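PDB 1WIW: glucose-6-phosphate isomerase like protein from Thermus thermophilus, which probably binds phosphorylated sugars and may interconvert glucose 6-phosphate or mannose 6-phosphate with fructose 6-phosphate. Local coordinates for residues L17-P31 / S107-A121. Residues are numbered along the deposited sequence; the frame is centred on the assembly and turned at random.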
loop_
_atom_site.group_PDB
_atom_site.type_symbol
_atom_site.label_atom_id
_atom_site.label_comp_id
_atom_site.label_asym_id
_atom_site.label_seq_id
_atom_site.Cartn_x
_atom_site.Cartn_y
_atom_site.Cartn_z
ATOM N N LEU B 17 20.559 -14.612 11.543
ATOM C CA LEU B 17 19.447 -13.701 11.775
ATOM C C LEU B 17 18.639 -14.189 12.983
ATOM O O LEU B 17 17.981 -13.402 13.656
ATOM C CB LEU B 17 18.549 -13.618 10.537
ATOM C CG LEU B 17 17.470 -12.530 10.563
ATOM C CD1 LEU B 17 18.140 -11.167 10.690
ATOM C CD2 LEU B 17 16.624 -12.589 9.291
ATOM N N ALA B 18 18.703 -15.489 13.258
ATOM C CA ALA B 18 17.977 -16.052 14.392
ATOM C C ALA B 18 18.455 -15.383 15.679
ATOM O O ALA B 18 17.661 -15.073 16.564
ATOM C CB ALA B 18 18.197 -17.558 14.462
ATOM N N LEU B 19 19.762 -15.150 15.774
ATOM C CA LEU B 19 20.320 -14.505 16.959
ATOM C C LEU B 19 19.863 -13.047 17.045
ATOM O O LEU B 19 19.515 -12.563 18.121
ATOM C CB LEU B 19 21.853 -14.569 16.932
ATOM C CG LEU B 19 22.578 -13.729 17.993
ATOM C CD1 LEU B 19 22.152 -14.167 19.392
ATOM C CD2 LEU B 19 24.079 -13.867 17.813
ATOM N N GLU B 20 19.865 -12.347 15.916
ATOM C CA GLU B 20 19.440 -10.950 15.903
ATOM C C GLU B 20 17.957 -10.841 16.272
ATOM O O GLU B 20 17.554 -9.941 17.013
ATOM C CB GLU B 20 19.692 -10.318 14.526
ATOM C CG GLU B 20 19.404 -8.825 14.482
ATOM C CD GLU B 20 19.788 -8.168 13.158
ATOM O OE1 GLU B 20 19.542 -6.948 13.010
ATOM O OE2 GLU B 20 20.340 -8.864 12.272
ATOM N N LEU B 21 17.151 -11.759 15.753
ATOM C CA LEU B 21 15.723 -11.773 16.056
ATOM C C LEU B 21 15.548 -11.962 17.556
ATOM O O LEU B 21 14.746 -11.272 18.194
ATOM C CB LEU B 21 15.032 -12.926 15.313
ATOM C CG LEU B 21 14.679 -12.709 13.836
ATOM C CD1 LEU B 21 14.366 -14.049 13.167
ATOM C CD2 LEU B 21 13.483 -11.761 13.736
ATOM N N ARG B 22 16.305 -12.901 18.116
ATOM C CA ARG B 22 16.224 -13.188 19.542
ATOM C C ARG B 22 16.608 -12.019 20.443
ATOM O O ARG B 22 15.955 -11.769 21.455
ATOM C CB ARG B 22 17.111 -14.380 19.905
ATOM C CG ARG B 22 16.990 -14.773 21.373
ATOM C CD ARG B 22 17.900 -15.930 21.743
ATOM N NE ARG B 22 17.548 -16.488 23.047
ATOM C CZ ARG B 22 17.612 -15.818 24.194
ATOM N NH1 ARG B 22 17.267 -16.411 25.332
ATOM N NH2 ARG B 22 18.025 -14.559 24.209
ATOM N N ASP B 23 17.669 -11.305 20.078
ATOM C CA ASP B 23 18.158 -10.189 20.892
ATOM C C ASP B 23 17.648 -8.800 20.508
ATOM O O ASP B 23 18.129 -7.800 21.040
ATOM C CB ASP B 23 19.693 -10.165 20.866
ATOM C CG ASP B 23 20.317 -11.384 21.529
ATOM O OD1 ASP B 23 19.581 -12.181 22.153
ATOM O OD2 ASP B 23 21.554 -11.536 21.431
ATOM N N LEU B 24 16.669 -8.728 19.612
ATOM C CA LEU B 24 16.153 -7.442 19.150
ATOM C C LEU B 24 15.809 -6.399 20.211
ATOM O O LEU B 24 16.224 -5.245 20.113
ATOM C CB LEU B 24 14.922 -7.653 18.263
ATOM C CG LEU B 24 14.388 -6.367 17.624
ATOM C CD1 LEU B 24 15.465 -5.746 16.734
ATOM C CD2 LEU B 24 13.133 -6.681 16.810
ATOM N N VAL B 25 15.040 -6.795 21.212
ATOM C CA VAL B 25 14.630 -5.873 22.261
ATOM C C VAL B 25 15.824 -5.274 22.997
ATOM O O VAL B 25 16.657 -5.998 23.533
ATOM C CB VAL B 25 13.699 -6.580 23.273
ATOM C CG1 VAL B 25 13.456 -5.685 24.491
ATOM C CG2 VAL B 25 12.375 -6.926 22.593
ATOM N N GLY B 26 15.899 -3.947 23.022
ATOM C CA GLY B 26 17.004 -3.300 23.705
ATOM C C GLY B 26 18.162 -2.922 22.794
ATOM O O GLY B 26 19.166 -2.392 23.267
ATOM N N THR B 27 18.042 -3.198 21.496
ATOM C CA THR B 27 19.102 -2.830 20.557
ATOM C C THR B 27 18.710 -1.544 19.837
ATOM O O THR B 27 17.524 -1.212 19.739
ATOM C CB THR B 27 19.357 -3.937 19.494
ATOM O OG1 THR B 27 18.182 -4.132 18.701
ATOM C CG2 THR B 27 19.735 -5.243 20.168
ATOM N N GLY B 28 19.708 -0.820 19.339
ATOM C CA GLY B 28 19.440 0.421 18.640
ATOM C C GLY B 28 19.945 1.619 19.426
ATOM O O GLY B 28 20.160 1.516 20.636
ATOM N N PRO B 29 20.131 2.774 18.770
ATOM C CA PRO B 29 20.616 3.982 19.444
ATOM C C PRO B 29 19.650 4.541 20.477
ATOM O O PRO B 29 18.430 4.418 20.349
ATOM C CB PRO B 29 20.830 4.953 18.293
ATOM C CG PRO B 29 19.714 4.585 17.366
ATOM C CD PRO B 29 19.791 3.068 17.366
ATOM N N VAL B 30 20.228 5.165 21.495
ATOM C CA VAL B 30 19.489 5.783 22.584
ATOM C C VAL B 30 19.786 7.280 22.508
ATOM O O VAL B 30 20.940 7.679 22.331
ATOM C CB VAL B 30 19.979 5.235 23.944
ATOM C CG1 VAL B 30 19.327 5.987 25.086
ATOM C CG2 VAL B 30 19.668 3.749 24.040
ATOM N N PRO B 31 18.753 8.129 22.625
ATOM C CA PRO B 31 19.010 9.569 22.557
ATOM C C PRO B 31 19.884 10.032 23.717
ATOM O O PRO B 31 19.674 9.636 24.864
ATOM C CB PRO B 31 17.606 10.177 22.580
ATOM C CG PRO B 31 16.809 9.169 23.335
ATOM C CD PRO B 31 17.318 7.854 22.807
ATOM N N SER B 107 19.085 -3.234 8.255
ATOM C CA SER B 107 18.633 -4.489 8.841
ATOM C C SER B 107 17.130 -4.579 8.637
ATOM O O SER B 107 16.431 -3.567 8.682
ATOM C CB SER B 107 18.945 -4.532 10.342
ATOM O OG SER B 107 18.294 -5.628 10.971
ATOM N N PRO B 108 16.617 -5.792 8.389
ATOM C CA PRO B 108 15.176 -5.980 8.188
ATOM C C PRO B 108 14.466 -5.623 9.489
ATOM O O PRO B 108 13.285 -5.275 9.492
ATOM C CB PRO B 108 15.042 -7.475 7.901
ATOM C CG PRO B 108 16.441 -7.921 7.558
ATOM C CD PRO B 108 17.324 -7.082 8.401
ATOM N N LEU B 109 15.202 -5.716 10.594
ATOM C CA LEU B 109 14.649 -5.434 11.920
ATOM C C LEU B 109 14.837 -3.983 12.371
ATOM O O LEU B 109 14.398 -3.600 13.458
ATOM C CB LEU B 109 15.283 -6.376 12.955
ATOM C CG LEU B 109 15.293 -7.855 12.555
ATOM C CD1 LEU B 109 15.907 -8.679 13.683
ATOM C CD2 LEU B 109 13.867 -8.324 12.251
ATOM N N ALA B 110 15.478 -3.170 11.537
ATOM C CA ALA B 110 15.706 -1.777 11.899
ATOM C C ALA B 110 14.440 -0.990 12.283
ATOM O O ALA B 110 14.514 -0.049 13.075
ATOM C CB ALA B 110 16.449 -1.060 10.772
ATOM N N PRO B 111 13.263 -1.351 11.730
ATOM C CA PRO B 111 12.070 -0.586 12.113
ATOM C C PRO B 111 11.886 -0.494 13.625
ATOM O O PRO B 111 11.500 0.552 14.148
ATOM C CB PRO B 111 10.943 -1.347 11.426
ATOM C CG PRO B 111 11.596 -1.753 10.134
ATOM C CD PRO B 111 12.953 -2.270 10.619
ATOM N N TYR B 112 12.161 -1.587 14.329
ATOM C CA TYR B 112 12.040 -1.576 15.783
ATOM C C TYR B 112 13.017 -0.577 16.387
ATOM O O TYR B 112 12.669 0.166 17.305
ATOM C CB TYR B 112 12.316 -2.965 16.374
ATOM C CG TYR B 112 12.612 -2.935 17.874
ATOM C CD1 TYR B 112 13.914 -2.764 18.345
ATOM C CD2 TYR B 112 11.580 -3.011 18.814
ATOM C CE1 TYR B 112 14.185 -2.665 19.723
ATOM C CE2 TYR B 112 11.837 -2.911 20.190
ATOM C CZ TYR B 112 13.142 -2.737 20.636
ATOM O OH TYR B 112 13.400 -2.620 21.985
ATOM N N ARG B 113 14.244 -0.560 15.873
ATOM C CA ARG B 113 15.262 0.339 16.396
ATOM C C ARG B 113 14.938 1.813 16.126
ATOM O O ARG B 113 15.200 2.672 16.972
ATOM C CB ARG B 113 16.636 -0.059 15.838
ATOM C CG ARG B 113 16.990 -1.514 16.174
ATOM C CD ARG B 113 18.333 -1.975 15.596
ATOM N NE ARG B 113 18.559 -3.395 15.873
ATOM C CZ ARG B 113 18.671 -4.333 14.938
ATOM N NH1 ARG B 113 18.587 -4.008 13.655
ATOM N NH2 ARG B 113 18.839 -5.604 15.286
ATOM N N TYR B 114 14.362 2.118 14.966
ATOM C CA TYR B 114 13.996 3.508 14.682
ATOM C C TYR B 114 12.879 3.937 15.636
ATOM O O TYR B 114 12.925 5.028 16.211
ATOM C CB TYR B 114 13.497 3.679 13.239
ATOM C CG TYR B 114 14.582 3.782 12.184
ATOM C CD1 TYR B 114 15.050 2.650 11.521
ATOM C CD2 TYR B 114 15.123 5.019 11.833
ATOM C CE1 TYR B 114 16.036 2.746 10.526
ATOM C CE2 TYR B 114 16.103 5.132 10.846
ATOM C CZ TYR B 114 16.556 3.994 10.196
ATOM O OH TYR B 114 17.523 4.102 9.220
ATOM N N LEU B 115 11.873 3.077 15.796
ATOM C CA LEU B 115 10.743 3.380 16.676
ATOM C C LEU B 115 11.193 3.585 18.119
ATOM O O LEU B 115 10.761 4.530 18.783
ATOM C CB LEU B 115 9.698 2.259 16.623
ATOM C CG LEU B 115 8.498 2.453 17.566
ATOM C CD1 LEU B 115 7.739 3.725 17.212
ATOM C CD2 LEU B 115 7.590 1.258 17.477
ATOM N N ARG B 116 12.059 2.693 18.593
ATOM C CA ARG B 116 12.583 2.776 19.952
ATOM C C ARG B 116 13.246 4.136 20.174
ATOM O O ARG B 116 13.045 4.780 21.204
ATOM C CB ARG B 116 13.589 1.645 20.190
ATOM C CG ARG B 116 14.332 1.700 21.531
ATOM C CD ARG B 116 14.914 0.327 21.868
ATOM N NE ARG B 116 15.732 0.325 23.079
ATOM C CZ ARG B 116 17.011 0.692 23.118
ATOM N NH1 ARG B 116 17.685 0.659 24.267
ATOM N NH2 ARG B 116 17.622 1.086 22.004
ATOM N N PHE B 117 14.026 4.578 19.195
ATOM C CA PHE B 117 14.697 5.866 19.303
ATOM C C PHE B 117 13.678 6.997 19.398
ATOM O O PHE B 117 13.796 7.864 20.265
ATOM C CB PHE B 117 15.623 6.091 18.103
ATOM C CG PHE B 117 16.328 7.421 18.125
ATOM C CD1 PHE B 117 15.792 8.522 17.460
ATOM C CD2 PHE B 117 17.523 7.577 18.825
ATOM C CE1 PHE B 117 16.439 9.762 17.490
ATOM C CE2 PHE B 117 18.178 8.812 18.864
ATOM C CZ PHE B 117 17.635 9.904 18.194
ATOM N N LEU B 118 12.678 6.987 18.518
ATOM C CA LEU B 118 11.645 8.025 18.527
ATOM C C LEU B 118 10.865 8.074 19.835
ATOM O O LEU B 118 10.600 9.152 20.363
ATOM C CB LEU B 118 10.660 7.838 17.366
ATOM C CG LEU B 118 11.144 8.205 15.962
ATOM C CD1 LEU B 118 9.995 8.088 14.969
ATOM C CD2 LEU B 118 11.677 9.630 15.966
ATOM N N LEU B 119 10.493 6.914 20.366
ATOM C CA LEU B 119 9.747 6.896 21.617
ATOM C C LEU B 119 10.596 7.466 22.753
ATOM O O LEU B 119 10.104 8.238 23.575
ATOM C CB LEU B 119 9.290 5.471 21.956
ATOM C CG LEU B 119 8.307 4.824 20.970
ATOM C CD1 LEU B 119 7.858 3.471 21.508
ATOM C CD2 LEU B 119 7.101 5.733 20.768
ATOM N N LEU B 120 11.871 7.093 22.793
ATOM C CA LEU B 120 12.775 7.582 23.830
ATOM C C LEU B 120 13.109 9.059 23.636
ATOM O O LEU B 120 13.427 9.766 24.599
ATOM C CB LEU B 120 14.071 6.769 23.837
ATOM C CG LEU B 120 13.986 5.320 24.318
ATOM C CD1 LEU B 120 15.314 4.624 24.095
ATOM C CD2 LEU B 120 13.623 5.296 25.790
ATOM N N ALA B 121 13.035 9.520 22.392
ATOM C CA ALA B 121 13.336 10.909 22.073
ATOM C C ALA B 121 12.147 11.831 22.334
ATOM O O ALA B 121 12.311 13.045 22.469
ATOM C CB ALA B 121 13.762 11.026 20.612
HETATM O O HOH W 1 20.183 -8.103 9.702
HETATM O O HOH W 2 20.222 -0.117 23.124
HETATM O O HOH W 3 16.873 2.407 19.302
#
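The guanidinium of R113 has L24 CD1 over one face, while T27 OG1 and E20 OE1 meet its edge. R113 NE donates to T27 OG1 at 2.9 Å, and R113 NH2 reaches E20 OE1 at 2.7 Å in a salt bridge whose carboxylate lies nearly coplanar with the guanidinium (24°). That bond takes the anti lone pair of OE1, leaving S107 OG to donate to the same oxygen from above the carboxylate plane. T27 OG1 in turn donates to L24 O, so one hydroxyl ties the arginine to the turn from L24 to T27. With an alanine here in place of R113 the guanidinium is gone, which would probably leave E20 without its countercharge and the T27 hydroxyl without the N-H it accepts. The extended chain of R116 brings its guanidinium to the same turn, with T27 N over the centre of one face and G26 O toward its rim; at the edge R116 NH2 binds G28 O at 2.9 Å, tilted well above the carbonyl plane. L24 and Y112 slide past each other in opposite directions (L24 CG to Y112 CD1, 3.7 Å), and Y112 OH accepts from G26 N and also bonds to D132. Farther along, P29 O lies at the ring edge of F117, and P31 CD packs on L120 CB at 3.6 Å. Here the irregular segment 24-31 runs along helix 110-121, held by R113, R116 and these apolar contacts, and the helix packs against the parallel sheet of the N-terminal SIS domain.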